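PDB 1Z02: 2-oxo-1,2-dihydroquinoline 8-monooxygenase, oxygenase component from Pseudomonas putida, which catalyses the 8-hydroxylation of 2-oxoquinoline as the oxygenase component of a two-component system, using a Rieske [2Fe-2S] cluster and a mononuclear iron. Local coordinates for residues Gly39-Trp44 / Val152-Phe157; Leu53-Val58 / Arg72-Val77; Pro164-Leu169 / Ser190-Asn195. All blocks are in the same frame, centred on the assembly; numbering follows the deposited sequence.

Contact 1: residues Gly39-Trp44 / Val152-Phe157; sequences GFINHW and VREDDF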
loop_
_atom_site.group_PDB
_atom_site.type_symbol
_atom_site.label_atom_id
_atom_site.label_comp_id
_atom_site.label_asym_id
_atom_site.label_seq_id
_atom_site.Cartn_x
_atom_site.Cartn_y
_atom_site.Cartn_z
ATOM N N GLY A 39 2.201 -16.006 14.634
ATOM C CA GLY A 39 1.416 -16.951 15.412
ATOM C C GLY A 39 2.123 -18.235 15.818
ATOM O O GLY A 39 3.214 -18.551 15.332
ATOM N N PHE A 40 1.489 -18.974 16.726
ATOM C CA PHE A 40 2.023 -20.249 17.201
ATOM C C PHE A 40 1.445 -21.329 16.296
ATOM O O PHE A 40 0.225 -21.465 16.182
ATOM C CB PHE A 40 1.614 -20.488 18.660
ATOM C CG PHE A 40 2.310 -19.578 19.644
ATOM C CD1 PHE A 40 1.580 -18.826 20.553
ATOM C CD2 PHE A 40 3.702 -19.477 19.660
ATOM C CE1 PHE A 40 2.217 -17.992 21.464
ATOM C CE2 PHE A 40 4.347 -18.639 20.577
ATOM C CZ PHE A 40 3.602 -17.896 21.476
ATOM N N ILE A 41 2.316 -22.081 15.634
ATOM C CA ILE A 41 1.859 -23.119 14.728
ATOM C C ILE A 41 1.823 -24.462 15.450
ATOM O O ILE A 41 2.406 -24.606 16.524
ATOM C CB ILE A 41 2.770 -23.173 13.475
ATOM C CG1 ILE A 41 2.048 -23.898 12.336
ATOM C CG2 ILE A 41 4.093 -23.834 13.812
ATOM C CD1 ILE A 41 2.732 -23.750 10.994
ATOM N N ASN A 42 1.137 -25.435 14.856
ATOM C CA ASN A 42 0.974 -26.761 15.436
ATOM C C ASN A 42 0.008 -26.652 16.612
ATOM O O ASN A 42 0.273 -27.171 17.699
ATOM C CB ASN A 42 2.320 -27.321 15.909
ATOM C CG ASN A 42 3.289 -27.539 14.766
ATOM O OD1 ASN A 42 4.501 -27.475 14.946
ATOM N ND2 ASN A 42 2.757 -27.810 13.587
ATOM N N HIS A 43 -1.110 -25.964 16.373
ATOM C CA HIS A 43 -2.162 -25.760 17.369
ATOM C C HIS A 43 -3.528 -25.811 16.690
ATOM O O HIS A 43 -3.621 -25.661 15.469
ATOM C CB HIS A 43 -2.005 -24.398 18.064
ATOM C CG HIS A 43 -1.034 -24.399 19.205
ATOM N ND1 HIS A 43 0.297 -24.067 19.057
ATOM C CD2 HIS A 43 -1.204 -24.676 20.519
ATOM C CE1 HIS A 43 0.901 -24.136 20.229
ATOM N NE2 HIS A 43 0.011 -24.503 21.135
ATOM N N TRP A 44 -4.580 -26.034 17.478
ATOM C CA TRP A 44 -5.939 -26.083 16.941
ATOM C C TRP A 44 -6.512 -24.671 16.908
ATOM O O TRP A 44 -6.308 -23.890 17.839
ATOM C CB TRP A 44 -6.863 -26.970 17.802
ATOM C CG TRP A 44 -6.624 -28.453 17.693
ATOM C CD1 TRP A 44 -5.805 -29.216 18.476
ATOM C CD2 TRP A 44 -7.221 -29.351 16.746
ATOM N NE1 TRP A 44 -5.854 -30.534 18.073
ATOM C CE2 TRP A 44 -6.712 -30.643 17.013
ATOM C CE3 TRP A 44 -8.133 -29.189 15.694
ATOM C CZ2 TRP A 44 -7.092 -31.767 16.271
ATOM C CZ3 TRP A 44 -8.510 -30.307 14.955
ATOM C CH2 TRP A 44 -7.985 -31.578 15.246
ATOM N N VAL A 152 -3.706 -26.408 12.483
ATOM C CA VAL A 152 -2.760 -25.764 11.577
ATOM C C VAL A 152 -1.346 -26.153 11.992
ATOM O O VAL A 152 -0.855 -25.739 13.045
ATOM C CB VAL A 152 -2.923 -24.230 11.617
ATOM C CG1 VAL A 152 -2.089 -23.578 10.502
ATOM C CG2 VAL A 152 -4.396 -23.872 11.468
ATOM N N ARG A 153 -0.689 -26.948 11.153
ATOM C CA ARG A 153 0.646 -27.443 11.458
ATOM C C ARG A 153 1.673 -27.210 10.360
ATOM O O ARG A 153 1.324 -26.900 9.218
ATOM C CB ARG A 153 0.568 -28.948 11.740
ATOM C CG ARG A 153 -0.073 -29.717 10.597
ATOM C CD ARG A 153 0.103 -31.212 10.721
ATOM N NE ARG A 153 -0.589 -31.927 9.649
ATOM C CZ ARG A 153 -0.635 -33.252 9.551
ATOM N NH1 ARG A 153 -1.288 -33.823 8.547
ATOM N NH2 ARG A 153 -0.022 -34.007 10.457
ATOM N N GLU A 154 2.944 -27.371 10.718
ATOM C CA GLU A 154 4.031 -27.231 9.756
ATOM C C GLU A 154 3.968 -28.476 8.879
ATOM O O GLU A 154 3.456 -29.518 9.303
ATOM C CB GLU A 154 5.386 -27.195 10.467
ATOM C CG GLU A 154 5.479 -26.243 11.640
ATOM C CD GLU A 154 6.805 -26.356 12.361
ATOM O OE1 GLU A 154 7.793 -25.748 11.906
ATOM O OE2 GLU A 154 6.861 -27.075 13.376
ATOM N N ASP A 155 4.513 -28.376 7.673
ATOM C CA ASP A 155 4.509 -29.486 6.720
ATOM C C ASP A 155 5.048 -30.797 7.275
ATOM O O ASP A 155 4.577 -31.877 6.906
ATOM C CB ASP A 155 5.325 -29.111 5.481
ATOM C CG ASP A 155 4.680 -28.006 4.667
ATOM O OD1 ASP A 155 5.334 -27.497 3.747
ATOM O OD2 ASP A 155 3.517 -27.651 4.934
ATOM N N ASP A 156 6.030 -30.712 8.164
ATOM C CA ASP A 156 6.646 -31.917 8.717
ATOM C C ASP A 156 6.161 -32.412 10.087
ATOM O O ASP A 156 6.742 -33.344 10.648
ATOM C CB ASP A 156 8.170 -31.744 8.754
ATOM C CG ASP A 156 8.613 -30.562 9.611
ATOM O OD1 ASP A 156 9.841 -30.315 9.693
ATOM O OD2 ASP A 156 7.741 -29.884 10.198
ATOM N N PHE A 157 5.110 -31.804 10.631
ATOM C CA PHE A 157 4.589 -32.242 11.929
ATOM C C PHE A 157 3.879 -33.589 11.731
ATOM O O PHE A 157 2.883 -33.677 11.014
ATOM C CB PHE A 157 3.618 -31.197 12.484
ATOM C CG PHE A 157 3.298 -31.379 13.945
ATOM C CD1 PHE A 157 4.114 -30.824 14.927
ATOM C CD2 PHE A 157 2.190 -32.117 14.336
ATOM C CE1 PHE A 157 3.829 -31.003 16.286
ATOM C CE2 PHE A 157 1.896 -32.303 15.690
ATOM C CZ PHE A 157 2.717 -31.743 16.663
#

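Contact 2: residues Leu53-Val58 / Arg72-Val77; sequences LEEDQV and RVNGKV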
loop_
_atom_site.group_PDB
_atom_site.type_symbol
_atom_site.label_atom_id
_atom_site.label_comp_id
_atom_site.label_asym_id
_atom_site.label_seq_id
_atom_site.Cartn_x
_atom_site.Cartn_y
_atom_site.Cartn_z
ATOM N N LEU A 53 -19.999 -23.919 5.658
ATOM C CA LEU A 53 -19.525 -25.003 4.801
ATOM C C LEU A 53 -20.598 -26.091 4.699
ATOM O O LEU A 53 -20.686 -26.969 5.552
ATOM C CB LEU A 53 -18.232 -25.591 5.382
ATOM C CG LEU A 53 -16.949 -25.835 4.564
ATOM C CD1 LEU A 53 -16.674 -27.264 4.409
ATOM C CD2 LEU A 53 -16.968 -25.121 3.282
ATOM N N GLU A 54 -21.427 -26.011 3.665
ATOM C CA GLU A 54 -22.485 -26.996 3.453
ATOM C C GLU A 54 -21.942 -28.129 2.587
ATOM O O GLU A 54 -20.822 -28.040 2.078
ATOM C CB GLU A 54 -23.680 -26.335 2.772
ATOM C CG GLU A 54 -24.269 -25.201 3.583
ATOM C CD GLU A 54 -25.418 -24.509 2.875
ATOM O OE1 GLU A 54 -25.980 -23.558 3.457
ATOM O OE2 GLU A 54 -25.762 -24.911 1.741
ATOM N N GLU A 55 -22.733 -29.185 2.416
ATOM C CA GLU A 55 -22.302 -30.327 1.620
ATOM C C GLU A 55 -21.818 -29.887 0.245
ATOM O O GLU A 55 -22.516 -29.166 -0.463
ATOM C CB GLU A 55 -23.448 -31.327 1.458
ATOM C CG GLU A 55 -23.075 -32.577 0.674
ATOM C CD GLU A 55 -22.132 -33.504 1.428
ATOM O OE1 GLU A 55 -21.597 -34.447 0.799
ATOM O OE2 GLU A 55 -21.929 -33.306 2.641
ATOM N N ASP A 56 -20.619 -30.323 -0.125
ATOM C CA ASP A 56 -20.030 -29.998 -1.421
ATOM C C ASP A 56 -19.516 -28.577 -1.558
ATOM O O ASP A 56 -19.084 -28.171 -2.637
ATOM C CB ASP A 56 -21.024 -30.288 -2.550
ATOM C CG ASP A 56 -20.854 -31.680 -3.138
ATOM O OD1 ASP A 56 -21.764 -32.122 -3.876
ATOM O OD2 ASP A 56 -19.811 -32.325 -2.878
ATOM N N GLN A 57 -19.552 -27.814 -0.472
ATOM C CA GLN A 57 -19.052 -26.451 -0.530
ATOM C C GLN A 57 -17.544 -26.472 -0.276
ATOM O O GLN A 57 -17.040 -27.313 0.472
ATOM C CB GLN A 57 -19.748 -25.577 0.512
ATOM C CG GLN A 57 -19.489 -24.091 0.311
ATOM C CD GLN A 57 -20.237 -23.222 1.292
ATOM O OE1 GLN A 57 -21.151 -23.681 1.978
ATOM N NE2 GLN A 57 -19.860 -21.947 1.359
ATOM N N VAL A 58 -16.830 -25.560 -0.929
ATOM C CA VAL A 58 -15.384 -25.444 -0.785
ATOM C C VAL A 58 -15.098 -24.022 -0.347
ATOM O O VAL A 58 -15.713 -23.086 -0.847
ATOM C CB VAL A 58 -14.664 -25.720 -2.123
ATOM C CG1 VAL A 58 -13.163 -25.417 -1.990
ATOM C CG2 VAL A 58 -14.870 -27.179 -2.518
ATOM N N ARG A 72 -16.570 -30.094 2.333
ATOM C CA ARG A 72 -17.372 -31.070 3.064
ATOM C C ARG A 72 -17.889 -32.105 2.077
ATOM O O ARG A 72 -18.528 -31.756 1.087
ATOM C CB ARG A 72 -18.562 -30.412 3.762
ATOM C CG ARG A 72 -19.405 -31.408 4.570
ATOM C CD ARG A 72 -20.720 -30.795 5.047
ATOM N NE ARG A 72 -20.537 -29.645 5.937
ATOM C CZ ARG A 72 -20.141 -29.729 7.205
ATOM N NH1 ARG A 72 -19.999 -28.630 7.930
ATOM N NH2 ARG A 72 -19.896 -30.910 7.757
ATOM N N VAL A 73 -17.590 -33.373 2.335
ATOM C CA VAL A 73 -18.048 -34.449 1.469
ATOM C C VAL A 73 -18.674 -35.548 2.316
ATOM O O VAL A 73 -18.035 -36.083 3.222
ATOM C CB VAL A 73 -16.898 -35.048 0.654
ATOM C CG1 VAL A 73 -17.446 -36.101 -0.300
ATOM C CG2 VAL A 73 -16.214 -33.967 -0.136
ATOM N N ASN A 74 -19.924 -35.884 2.010
ATOM C CA ASN A 74 -20.653 -36.903 2.758
ATOM C C ASN A 74 -20.708 -36.529 4.232
ATOM O O ASN A 74 -20.546 -37.378 5.105
ATOM C CB ASN A 74 -19.993 -38.277 2.604
ATOM C CG ASN A 74 -19.984 -38.767 1.161
ATOM O OD1 ASN A 74 -20.977 -38.644 0.439
ATOM N ND2 ASN A 74 -18.862 -39.336 0.741
ATOM N N GLY A 75 -20.927 -35.248 4.503
ATOM C CA GLY A 75 -21.012 -34.795 5.876
ATOM C C GLY A 75 -19.688 -34.536 6.561
ATOM O O GLY A 75 -19.647 -33.834 7.571
ATOM N N LYS A 76 -18.604 -35.083 6.022
ATOM C CA LYS A 76 -17.296 -34.885 6.635
ATOM C C LYS A 76 -16.473 -33.773 5.972
ATOM O O LYS A 76 -16.419 -33.669 4.747
ATOM C CB LYS A 76 -16.510 -36.197 6.617
ATOM C CG LYS A 76 -15.231 -36.148 7.426
ATOM C CD LYS A 76 -14.498 -37.476 7.398
ATOM C CE LYS A 76 -13.195 -37.403 8.197
ATOM N NZ LYS A 76 -12.421 -38.678 8.130
ATOM N N VAL A 77 -15.831 -32.949 6.797
ATOM C CA VAL A 77 -15.006 -31.842 6.307
ATOM C C VAL A 77 -13.524 -32.202 6.256
ATOM O O VAL A 77 -12.980 -32.780 7.200
ATOM C CB VAL A 77 -15.150 -30.590 7.209
ATOM C CG1 VAL A 77 -14.283 -29.462 6.686
ATOM C CG2 VAL A 77 -16.591 -30.150 7.254
#

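Contact 3: residues Pro164-Leu169 / Ser190-Asn195; sequences PLAHDL and SVLDDN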
loop_
_atom_site.group_PDB
_atom_site.type_symbol
_atom_site.label_atom_id
_atom_site.label_comp_id
_atom_site.label_asym_id
_atom_site.label_seq_id
_atom_site.Cartn_x
_atom_site.Cartn_y
_atom_site.Cartn_z
ATOM N N PRO A 164 -5.231 -34.014 21.095
ATOM C CA PRO A 164 -6.695 -33.873 21.082
ATOM C C PRO A 164 -7.034 -32.386 21.025
ATOM O O PRO A 164 -6.261 -31.552 21.502
ATOM C CB PRO A 164 -7.124 -34.487 22.415
ATOM C CG PRO A 164 -6.015 -35.439 22.740
ATOM C CD PRO A 164 -4.773 -34.711 22.307
ATOM N N LEU A 165 -8.182 -32.058 20.441
ATOM C CA LEU A 165 -8.619 -30.673 20.348
ATOM C C LEU A 165 -8.753 -30.069 21.755
ATOM O O LEU A 165 -8.446 -28.895 21.978
ATOM C CB LEU A 165 -9.962 -30.609 19.609
ATOM C CG LEU A 165 -10.768 -29.308 19.668
ATOM C CD1 LEU A 165 -10.030 -28.199 18.923
ATOM C CD2 LEU A 165 -12.148 -29.559 19.074
ATOM N N ALA A 166 -9.209 -30.883 22.701
ATOM C CA ALA A 166 -9.393 -30.439 24.075
ATOM C C ALA A 166 -8.139 -29.767 24.640
ATOM O O ALA A 166 -8.233 -28.821 25.423
ATOM C CB ALA A 166 -9.799 -31.631 24.951
ATOM N N HIS A 167 -6.964 -30.247 24.237
ATOM C CA HIS A 167 -5.713 -29.675 24.731
ATOM C C HIS A 167 -5.507 -28.209 24.358
ATOM O O HIS A 167 -4.724 -27.505 25.003
ATOM C CB HIS A 167 -4.515 -30.503 24.256
ATOM C CG HIS A 167 -4.344 -31.796 24.991
ATOM N ND1 HIS A 167 -3.189 -32.547 24.916
ATOM C CD2 HIS A 167 -5.182 -32.479 25.808
ATOM C CE1 HIS A 167 -3.323 -33.635 25.653
ATOM N NE2 HIS A 167 -4.524 -33.618 26.205
ATOM N N ASP A 168 -6.204 -27.751 23.323
ATOM C CA ASP A 168 -6.100 -26.355 22.894
ATOM C C ASP A 168 -7.424 -25.615 23.085
ATOM O O ASP A 168 -7.716 -24.640 22.381
ATOM C CB ASP A 168 -5.667 -26.273 21.425
ATOM C CG ASP A 168 -4.189 -26.565 21.231
ATOM O OD1 ASP A 168 -3.725 -26.579 20.069
ATOM O OD2 ASP A 168 -3.483 -26.778 22.242
ATOM N N LEU A 169 -8.227 -26.094 24.033
ATOM C CA LEU A 169 -9.518 -25.487 24.343
ATOM C C LEU A 169 -9.505 -25.141 25.828
ATOM O O LEU A 169 -8.811 -25.790 26.610
ATOM C CB LEU A 169 -10.640 -26.475 24.021
ATOM C CG LEU A 169 -11.643 -26.070 22.932
ATOM C CD1 LEU A 169 -10.987 -25.362 21.819
ATOM C CD2 LEU A 169 -12.399 -27.258 22.453
ATOM N N SER A 190 -18.814 -26.333 27.659
ATOM C CA SER A 190 -17.728 -26.343 26.676
ATOM C C SER A 190 -18.356 -26.577 25.303
ATOM O O SER A 190 -19.491 -27.056 25.223
ATOM C CB SER A 190 -16.745 -27.474 27.000
ATOM O OG SER A 190 -15.746 -27.597 26.002
ATOM N N VAL A 191 -17.659 -26.237 24.221
ATOM C CA VAL A 191 -18.246 -26.486 22.909
ATOM C C VAL A 191 -18.185 -27.997 22.642
ATOM O O VAL A 191 -18.777 -28.501 21.685
ATOM C CB VAL A 191 -17.518 -25.730 21.746
ATOM C CG1 VAL A 191 -17.387 -24.291 22.069
ATOM C CG2 VAL A 191 -16.224 -26.378 21.413
ATOM N N LEU A 192 -17.482 -28.721 23.513
ATOM C CA LEU A 192 -17.354 -30.175 23.391
ATOM C C LEU A 192 -18.509 -30.909 24.070
ATOM O O LEU A 192 -18.730 -32.093 23.818
ATOM C CB LEU A 192 -16.027 -30.658 24.003
ATOM C CG LEU A 192 -14.713 -30.251 23.329
ATOM C CD1 LEU A 192 -13.554 -30.783 24.144
ATOM C CD2 LEU A 192 -14.659 -30.806 21.911
ATOM N N ASP A 193 -19.245 -30.201 24.923
ATOM C CA ASP A 193 -20.365 -30.789 25.653
ATOM C C ASP A 193 -21.549 -31.168 24.768
ATOM O O ASP A 193 -21.839 -30.509 23.765
ATOM C CB ASP A 193 -20.843 -29.834 26.756
ATOM C CG ASP A 193 -19.860 -29.726 27.900
ATOM O OD1 ASP A 193 -19.996 -28.794 28.714
ATOM O OD2 ASP A 193 -18.963 -30.583 27.992
ATOM N N ASP A 194 -22.235 -32.243 25.144
ATOM C CA ASP A 194 -23.397 -32.680 24.388
ATOM C C ASP A 194 -24.484 -31.611 24.496
ATOM O O ASP A 194 -24.673 -31.009 25.557
ATOM C CB ASP A 194 -23.917 -34.016 24.929
ATOM C CG ASP A 194 -23.083 -35.204 24.463
ATOM O OD1 ASP A 194 -23.380 -36.343 24.883
ATOM O OD2 ASP A 194 -22.140 -35.002 23.669
ATOM N N ASN A 195 -25.188 -31.378 23.395
ATOM C CA ASN A 195 -26.260 -30.387 23.360
ATOM C C ASN A 195 -25.798 -28.948 23.555
ATOM O O ASN A 195 -26.630 -28.056 23.739
ATOM C CB ASN A 195 -27.325 -30.728 24.406
ATOM C CG ASN A 195 -28.117 -31.966 24.040
ATOM O OD1 ASN A 195 -28.726 -32.607 24.900
ATOM N ND2 ASN A 195 -28.126 -32.303 22.753
#

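Contact 1: residues Gly39-Trp44 / Val152-Phe157
Opposite V152 stand two residues, N42 and H43, a G1 beta bulge at the start of strand 43-49. The carbonyl of V152 is the shared acceptor. N42 N donates to V152 O at 2.7 Å. H43 N reaches the same oxygen in a weak bond of 3.3 Å. V152 N returns a weak bond to H43 O at 3.1 Å, so H43 and V152 form an antiparallel hydrogen-bonded pair. N42 takes the left-handed backbone conformation expected at the first position of such a bulge. V152 and H43 point to the same face of the sheet, and the V152 side chain also packs on V66 and I68 of strand 66-73.

I41, just before the bulge, packs on the chain that leaves strand 147-152. Its CG1 is anti to the backbone N (chi1 -161°) and rests 3.5 Å from V152 O. Its CD1 sits 3.7 Å from R153 C. The other branch, CG2, meets the aliphatic part of E154, with E154 CG at 3.5 Å.

R153 turns its guanidinium elsewhere, to a salt bridge with D159. Beyond it, E154 to F157 form a type I turn that brings the F157 ring back over N42. F151 meets this ring too. The N42 amide and the F157 ring are inclined by 34°. N42 CB lies over one ring face, and N42 CG approaches F157 CD1 to 3.4 Å.

Contact 2: residues Leu53-Val58 / Arg72-Val77
The R72 side chain crosses L53 obliquely, its CB 3.7 Å from L53 CD1, and sets the edge of its guanidinium against the L53 carbonyl. CG is anti to the backbone N, and the bend at chi3 (-61°) turns NE toward that carbonyl. R72 NE bonds L53 O at 2.7 Å and R72 NH1 bonds the same oxygen at 3.0 Å. NE and NH1 thus share one acceptor, which lies in the guanidinium plane. R72 NH2 donates to G75 O, and NH1 also makes a salt bridge with E143. V77 CG2 lies over one guanidinium face near its rim. An alanine in place of R72 would probably leave L53 O and G75 O without these donors and E143 without its ionic partner, and would open a gap beside V77.

E55 holds the tip of the same hairpin. Its chain bends at chi2 and brings the carboxylate to the type I' turn V73-K76. E55 OE2 accepts from G75 N at 2.9 Å. N74 N also donates to E55 OE1, on its syn lone pair, though the modelled 2.5 Å is doubtfully short. One carboxylate so accepts from N74 N and G75 N at the tip of the turn. D56 N donates to R72 O at 2.8 Å, while R72 N gives Q57 O a weak bond.

The contact docks the 53-58 loop on the hairpin of strands 66-73 and 76-81, within the Rieske domain. Behind it, I148 of strand 147-152 touches L53, R72 and V77, and E143 comes from strand 141-144.

Contact 3: residues Pro164-Leu169 / Ser190-Asn195
L192 carries this contact and touches three side chains of segment 164-169. Its CD1 meets A166 CB at 3.9 Å. CD1 is anti to CA (chi2 177°), which extends it to A166. Its other methyl, CD2, meets L165 CD2 at 4.0 Å. L169 CD2 comes against the branch point, L192 CG, at 3.9 Å. The same L169 methyl also reaches V191 CG2 at 4.1 Å, with the L169 and V191 side chains crossing at about a right angle.

The next shell holds the backbones that carry these groups. L165 to H167 form a short 3-10 segment, and L169 N bonds A166 O at its end. L165, A166 and L169 all turn contact atoms to L192 from this short segment and the loop just after it. On the other side, S190 to D193 make a type I turn. S190 OG accepts from L192 N at 3.2 Å, which is an ST turn. S190 N in turn donates to D193 OD1 at 2.9 Å, met from above the carboxylate plane. D193 OD2 is held by a salt bridge to R172, and N145 ND2 bonds V191 O.

Further out, F149 of strand 147-152 touches L165, L169 and V191. V191 also packs on I331 and V333 of strand 325-335. The two segments belong to the long connection between strand 147-152 and strand 196-206, so the contact folds this connection on itself, and V191 touches strands of two different sheets.

The contacts across the interface are wholly aliphatic, methyl against methyl or methyl against methine. Its cohesion is therefore van der Waals and hydrophobic, while directional bonds act within each segment to fix how the side chains are offered.

How the contacts relate
Strand 147-152 ties the three contacts together: V152 belongs to contact 1, I148 backs contact 2 and F149 backs contact 3. Contacts 1 and 3 touch although their centres are 19 Å apart. W44 N probably donates a hydrogen bond to D168 OD1 at 2.8 Å, and W44 CB packs on L165 CD1. R406 joins them again, bonding N42 O and D168. Contact 2 stands apart, its nearest atoms about 9 Å from contact 1 and about 12 Å from contact 3. Contact 2 lies within the Rieske domain and contact 3 within the homotrimeric ring-hydroxylase part of the chain. All three lie away from the [2Fe-2S] cluster and the mononuclear iron.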